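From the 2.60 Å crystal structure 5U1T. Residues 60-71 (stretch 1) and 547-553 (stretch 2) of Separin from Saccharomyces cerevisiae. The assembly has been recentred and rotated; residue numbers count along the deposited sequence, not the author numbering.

Stretch 1, residues 60-71: SLLKSHHMWGHI
Stretch 2 (547-553) FDKLHLL

Two stretches of one separin chain, at least 480 residues apart in sequence where they touch, bury 476 Å² between them. Stretch 1 leaves its helix at H65 (phi/psi -102/20), and H66 (52/23) turns the chain; stretch 2 is loop, extended at D548 (-105/134), kinked at K549 (-68/-44) and extended again at L550 and H551, before a 3-10 segment at L552 (-61/-34). The register pairs H65 with H551 (CA to CA 4.9 Å) and H66 with L552 (5.5 Å), so the two chains run the same way here. The CA-to-CB bond of D548 (m) points toward stretch 1, and its OD2 lies 3.8 Å from H65 CE1. L550 (m, t; phi/psi -109/105) is the most covered residue: its CD1 lies 3.9 Å from L62 CD2, its CB 4.1 Å from L61 CD2, and its CD2 4.2 Å from M67 CE and 4.0 Å from the H70 ring centroid, over the face. L550 O accepts a hydrogen bond from H65 ND1 (2.8 Å, 161°) near the plane of the H65 ring, leaving a face of that ring for H551. H551 (t, chi2 -52°; phi/psi -160/136) has CA-to-CB pointing away, yet its ring returns to stack, offset, on H65 (m), centroids 4.2 Å apart and planes at 15°. Its ND1 accepts a hydrogen bond from L553 N (3.1 Å, 166°). L552 N donates to H65 O (2.9 Å, 158°), M67 SD sits 3.5 Å from L552 N, and L552 (t, p) places its CB 3.7 Å from H66 CB.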

# COMPACT_ATOMS: atom_id res chain seq x y z
N SER A 60 32.65 0.52 -37.16
CA SER A 60 31.74 -0.38 -36.46
C SER A 60 31.48 0.01 -35.03
O SER A 60 30.35 -0.03 -34.56
CB SER A 60 32.30 -1.78 -36.45
OG SER A 60 32.07 -2.38 -37.70
N LEU A 61 32.55 0.36 -34.34
CA LEU A 61 32.45 0.77 -32.95
C LEU A 61 31.63 2.04 -32.82
O LEU A 61 30.71 2.11 -32.00
CB LEU A 61 33.83 1.00 -32.33
CG LEU A 61 33.63 1.40 -30.86
CD1 LEU A 61 34.30 0.42 -29.92
CD2 LEU A 61 34.11 2.83 -30.59
N LEU A 62 31.96 3.03 -33.64
CA LEU A 62 31.35 4.33 -33.59
C LEU A 62 29.86 4.25 -33.85
O LEU A 62 29.06 4.97 -33.25
CB LEU A 62 32.02 5.26 -34.60
CG LEU A 62 33.39 5.69 -34.10
CD1 LEU A 62 34.09 6.54 -35.13
CD2 LEU A 62 33.23 6.44 -32.79
N LYS A 63 29.50 3.35 -34.75
CA LYS A 63 28.13 3.14 -35.13
C LYS A 63 27.42 2.46 -33.98
O LYS A 63 26.26 2.76 -33.68
CB LYS A 63 28.06 2.27 -36.38
CG LYS A 63 26.70 2.17 -36.99
CD LYS A 63 26.80 1.83 -38.45
CE LYS A 63 27.21 0.37 -38.68
NZ LYS A 63 26.05 -0.57 -38.58
N SER A 64 28.12 1.54 -33.34
CA SER A 64 27.49 0.75 -32.31
C SER A 64 27.24 1.56 -31.05
O SER A 64 26.27 1.29 -30.34
CB SER A 64 28.34 -0.46 -31.98
OG SER A 64 27.64 -1.29 -31.09
N HIS A 65 28.09 2.55 -30.79
CA HIS A 65 27.97 3.33 -29.56
C HIS A 65 27.33 4.68 -29.82
O HIS A 65 27.52 5.59 -29.05
CB HIS A 65 29.34 3.53 -28.91
CG HIS A 65 30.03 2.25 -28.54
ND1 HIS A 65 31.25 2.22 -27.91
CD2 HIS A 65 29.66 0.96 -28.70
CE1 HIS A 65 31.61 0.96 -27.71
NE2 HIS A 65 30.66 0.18 -28.17
N HIS A 66 26.63 4.78 -30.95
CA HIS A 66 25.96 6.02 -31.39
C HIS A 66 26.82 7.30 -31.42
O HIS A 66 26.30 8.40 -31.37
CB HIS A 66 24.72 6.25 -30.50
CG HIS A 66 23.59 5.32 -30.81
ND1 HIS A 66 22.27 5.74 -30.89
CD2 HIS A 66 23.57 3.99 -31.08
CE1 HIS A 66 21.51 4.71 -31.20
NE2 HIS A 66 22.27 3.64 -31.33
N MET A 67 28.14 7.16 -31.53
CA MET A 67 29.04 8.30 -31.54
C MET A 67 29.21 8.89 -32.95
O MET A 67 30.25 8.68 -33.60
CB MET A 67 30.40 7.87 -30.98
CG MET A 67 30.40 7.62 -29.51
SD MET A 67 30.09 9.18 -28.66
CE MET A 67 31.76 9.76 -28.38
N TRP A 68 28.20 9.60 -33.44
CA TRP A 68 28.11 9.88 -34.87
C TRP A 68 29.15 10.87 -35.38
O TRP A 68 29.54 10.84 -36.54
CB TRP A 68 26.72 10.40 -35.23
CG TRP A 68 25.53 9.73 -34.51
CD1 TRP A 68 24.61 10.34 -33.70
CD2 TRP A 68 25.13 8.35 -34.60
NE1 TRP A 68 23.67 9.43 -33.28
CE2 TRP A 68 23.97 8.20 -33.80
CE3 TRP A 68 25.65 7.22 -35.24
CZ2 TRP A 68 23.32 6.98 -33.65
CZ3 TRP A 68 25.00 6.01 -35.08
CH2 TRP A 68 23.85 5.89 -34.30
N GLY A 69 29.58 11.77 -34.51
CA GLY A 69 30.45 12.86 -34.88
C GLY A 69 31.85 12.38 -35.12
O GLY A 69 32.60 13.00 -35.87
N HIS A 70 32.20 11.24 -34.54
CA HIS A 70 33.51 10.68 -34.81
C HIS A 70 33.56 9.96 -36.17
O HIS A 70 34.63 9.68 -36.71
CB HIS A 70 33.93 9.74 -33.70
CG HIS A 70 34.54 10.42 -32.52
ND1 HIS A 70 33.79 11.08 -31.57
CD2 HIS A 70 35.83 10.55 -32.14
CE1 HIS A 70 34.59 11.58 -30.65
NE2 HIS A 70 35.84 11.27 -30.97
N ILE A 71 32.39 9.67 -36.72
CA ILE A 71 32.35 9.12 -38.06
C ILE A 71 32.85 10.18 -39.05
O ILE A 71 33.61 9.88 -39.96
CB ILE A 71 30.93 8.64 -38.42
CG1 ILE A 71 30.50 7.54 -37.47
CG2 ILE A 71 30.89 8.08 -39.80
CD1 ILE A 71 29.03 7.23 -37.55
N PHE A 547 35.41 1.57 -18.42
CA PHE A 547 35.08 2.82 -19.10
C PHE A 547 35.27 2.58 -20.60
O PHE A 547 36.25 1.95 -20.99
CB PHE A 547 36.00 3.95 -18.63
CG PHE A 547 37.46 3.69 -18.97
CD1 PHE A 547 37.99 4.06 -20.22
CD2 PHE A 547 38.29 3.04 -18.05
CE1 PHE A 547 39.33 3.79 -20.56
CE2 PHE A 547 39.63 2.78 -18.37
CZ PHE A 547 40.15 3.15 -19.63
N ASP A 548 34.35 3.07 -21.43
CA ASP A 548 34.62 3.16 -22.86
C ASP A 548 34.87 4.62 -23.17
O ASP A 548 34.12 5.50 -22.71
CB ASP A 548 33.46 2.61 -23.70
CG ASP A 548 33.17 1.16 -23.40
OD1 ASP A 548 32.95 0.83 -22.22
OD2 ASP A 548 33.17 0.33 -24.33
N LYS A 549 35.92 4.88 -23.94
CA LYS A 549 36.28 6.25 -24.26
C LYS A 549 35.21 6.88 -25.16
O LYS A 549 34.75 8.00 -24.92
CB LYS A 549 37.67 6.29 -24.90
CG LYS A 549 38.80 5.97 -23.89
CD LYS A 549 40.09 5.41 -24.56
CE LYS A 549 40.83 6.47 -25.40
NZ LYS A 549 42.12 5.95 -25.98
N LEU A 550 34.77 6.13 -26.16
CA LEU A 550 33.79 6.63 -27.11
C LEU A 550 32.44 5.95 -26.90
O LEU A 550 32.26 4.80 -27.29
CB LEU A 550 34.28 6.41 -28.54
CG LEU A 550 35.68 6.99 -28.81
CD1 LEU A 550 36.12 6.74 -30.24
CD2 LEU A 550 35.74 8.49 -28.49
N HIS A 551 31.49 6.66 -26.32
CA HIS A 551 30.16 6.10 -26.18
C HIS A 551 29.15 7.20 -25.97
O HIS A 551 29.42 8.11 -25.20
CB HIS A 551 30.12 5.10 -25.03
CG HIS A 551 29.09 4.01 -25.20
ND1 HIS A 551 27.77 4.28 -25.48
CD2 HIS A 551 29.21 2.67 -25.15
CE1 HIS A 551 27.11 3.14 -25.60
NE2 HIS A 551 27.96 2.15 -25.40
N LEU A 552 28.01 7.14 -26.64
CA LEU A 552 26.96 8.13 -26.42
C LEU A 552 26.50 8.05 -24.96
O LEU A 552 26.17 9.07 -24.34
CB LEU A 552 25.77 7.92 -27.35
CG LEU A 552 24.61 8.89 -27.11
CD1 LEU A 552 25.03 10.29 -27.45
CD2 LEU A 552 23.37 8.52 -27.89
N LEU A 553 26.52 6.85 -24.40
CA LEU A 553 26.00 6.66 -23.06
C LEU A 553 26.89 7.34 -22.02
O LEU A 553 26.49 7.52 -20.88
CB LEU A 553 25.84 5.17 -22.74
CG LEU A 553 24.76 4.46 -23.54
CD1 LEU A 553 24.55 3.12 -22.94
CD2 LEU A 553 23.49 5.25 -23.59